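Probable starch synthase 4, chloroplastic/amyloplastic (Arabidopsis thaliana, PDB 6GNE) is probably a plastid starch synthase, a two-domain glycosyltransferase of the GT-B fold that binds ADP in this structure. Local coordinates at residues G29-G34 with F481-S486. Numbering follows the deposited sequence.
With ADP (adenosine-5'-diphosphate), chain F.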
# COMPACT_ATOMS: atom_id res chain seq x y z
N GLY A 29 0.88 -4.08 -2.05
CA GLY A 29 0.30 -5.40 -2.17
C GLY A 29 -1.21 -5.41 -2.01
O GLY A 29 -1.86 -6.17 -2.70
N ASP A 30 -1.75 -4.63 -1.07
CA ASP A 30 -3.20 -4.57 -0.86
C ASP A 30 -3.92 -4.03 -2.09
O ASP A 30 -4.96 -4.56 -2.49
CB ASP A 30 -3.56 -3.68 0.34
CG ASP A 30 -3.37 -4.37 1.67
OD1 ASP A 30 -3.10 -5.59 1.74
OD2 ASP A 30 -3.55 -3.69 2.70
N VAL A 31 -3.34 -2.97 -2.64
CA VAL A 31 -3.90 -2.28 -3.78
C VAL A 31 -3.91 -3.14 -5.04
O VAL A 31 -4.92 -3.16 -5.77
CB VAL A 31 -3.16 -0.93 -4.02
CG1 VAL A 31 -3.56 -0.30 -5.36
CG2 VAL A 31 -3.47 0.02 -2.84
N VAL A 32 -2.82 -3.85 -5.29
CA VAL A 32 -2.73 -4.66 -6.50
C VAL A 32 -3.87 -5.67 -6.49
O VAL A 32 -4.57 -5.78 -7.49
CB VAL A 32 -1.36 -5.34 -6.66
CG1 VAL A 32 -1.37 -6.38 -7.77
CG2 VAL A 32 -0.32 -4.27 -6.96
N ALA A 33 -4.09 -6.36 -5.37
CA ALA A 33 -5.19 -7.33 -5.24
C ALA A 33 -6.58 -6.65 -5.31
O ALA A 33 -7.48 -7.10 -6.02
CB ALA A 33 -5.05 -8.11 -3.95
N GLY A 34 -6.73 -5.56 -4.59
CA GLY A 34 -8.01 -4.90 -4.47
C GLY A 34 -8.51 -4.29 -5.77
O GLY A 34 -9.67 -4.50 -6.15
N PHE A 481 -16.01 2.14 1.40
CA PHE A 481 -14.55 2.12 1.18
C PHE A 481 -14.13 1.18 0.07
O PHE A 481 -12.95 1.00 -0.18
CB PHE A 481 -13.80 1.75 2.47
CG PHE A 481 -14.04 2.70 3.58
CD1 PHE A 481 -13.53 3.99 3.51
CD2 PHE A 481 -14.81 2.33 4.69
CE1 PHE A 481 -13.75 4.90 4.54
CE2 PHE A 481 -15.04 3.25 5.71
CZ PHE A 481 -14.51 4.54 5.64
N SER A 482 -15.09 0.58 -0.62
CA SER A 482 -14.77 -0.38 -1.69
C SER A 482 -14.01 0.29 -2.86
O SER A 482 -13.87 1.51 -2.90
CB SER A 482 -16.04 -1.01 -2.21
OG SER A 482 -16.75 -0.08 -2.97
N TRP A 483 -13.52 -0.50 -3.81
CA TRP A 483 -12.92 0.05 -5.04
C TRP A 483 -13.95 0.54 -6.06
O TRP A 483 -13.56 1.22 -6.99
CB TRP A 483 -12.00 -0.96 -5.71
CG TRP A 483 -10.69 -1.01 -5.06
CD1 TRP A 483 -10.31 -1.84 -4.05
CD2 TRP A 483 -9.58 -0.18 -5.35
NE1 TRP A 483 -9.00 -1.58 -3.70
CE2 TRP A 483 -8.53 -0.57 -4.48
CE3 TRP A 483 -9.35 0.83 -6.28
CZ2 TRP A 483 -7.29 0.05 -4.49
CZ3 TRP A 483 -8.09 1.45 -6.30
CH2 TRP A 483 -7.08 1.05 -5.39
N GLY A 484 -15.24 0.23 -5.89
CA GLY A 484 -16.29 0.67 -6.82
C GLY A 484 -16.02 1.98 -7.57
O GLY A 484 -15.86 2.03 -8.80
N SER A 485 -15.89 3.04 -6.79
CA SER A 485 -15.72 4.37 -7.34
C SER A 485 -14.37 4.57 -8.07
O SER A 485 -14.33 5.04 -9.22
CB SER A 485 -15.83 5.35 -6.19
OG SER A 485 -16.21 6.57 -6.70
N SER A 486 -13.27 4.22 -7.40
CA SER A 486 -11.93 4.42 -7.95
C SER A 486 -11.53 3.42 -9.04
O SER A 486 -10.73 3.78 -9.91
CB SER A 486 -10.86 4.40 -6.85
OG SER A 486 -11.00 5.55 -6.09
PB ADP F . 2.14 1.56 4.00
O1B ADP F . 1.89 1.17 2.58
O2B ADP F . 2.62 0.47 4.92
O3B ADP F . 3.03 2.78 4.08
PA ADP F . -0.74 1.57 4.10
O1A ADP F . -1.71 2.13 5.11
O2A ADP F . -0.99 2.01 2.68
O3A ADP F . 0.72 2.00 4.62
O5' ADP F . -0.73 -0.03 4.11
C5' ADP F . -0.45 -0.78 5.29
C4' ADP F . -0.99 -2.23 5.27
O4' ADP F . -0.08 -3.09 5.97
C3' ADP F . -2.30 -2.39 6.01
O3' ADP F . -2.99 -3.51 5.47
C2' ADP F . -1.88 -2.72 7.42
O2' ADP F . -2.87 -3.42 8.14
C1' ADP F . -0.69 -3.60 7.16
N9 ADP F . 0.32 -3.57 8.23
C8 ADP F . 1.23 -2.62 8.47
N7 ADP F . 2.02 -2.96 9.51
C5 ADP F . 1.62 -4.16 9.96
C6 ADP F . 2.02 -5.11 11.04
N6 ADP F . 3.04 -4.80 11.88
N1 ADP F . 1.31 -6.28 11.15
C2 ADP F . 0.28 -6.55 10.31
N3 ADP F . -0.12 -5.73 9.32
C4 ADP F . 0.50 -4.55 9.11
O HOH W 1 -6.90 -1.81 -1.61
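The indole of Trp483 lies against helix 27-41, one face over the backbone of Gly34 and its benzene end beside Val31. CB points at the helix, and with CG anti to the carbonyl carbon (chi1 -80°) the indole reaches across and lays that face over Gly34 C. CG itself lies 3.8 Å from Gly34 O, and CD1 closes to 3.4 Å from the same oxygen. At NE1 the ring covers the peptide: Gly34 C sits 3.4 Å from this nitrogen, above the ring plane and offset toward the rim. Gly34 presents only backbone to this face. NE1 donates to a water whose oxygen lies 3.0 Å from NE1, in plane at the ring edge; the water in turn donates a weak bond to Asp30 O. In this GT-B enzyme, Trp483, in the turn that leads into the C-terminal helix, packs on a helix of the N-terminal Rossmann-like domain beside the cleft between the two domains. Farther along, CZ2 and CH2 each meet Val31 CG1 at 3.8 Å, the two side chains crossing at about a right angle. Val31 also touches the bound AC1, while neighbouring Asp30 uses OD2 to accept from ADP O3' at 2.8 Å, its OD1 being salt-bridged to Lys24.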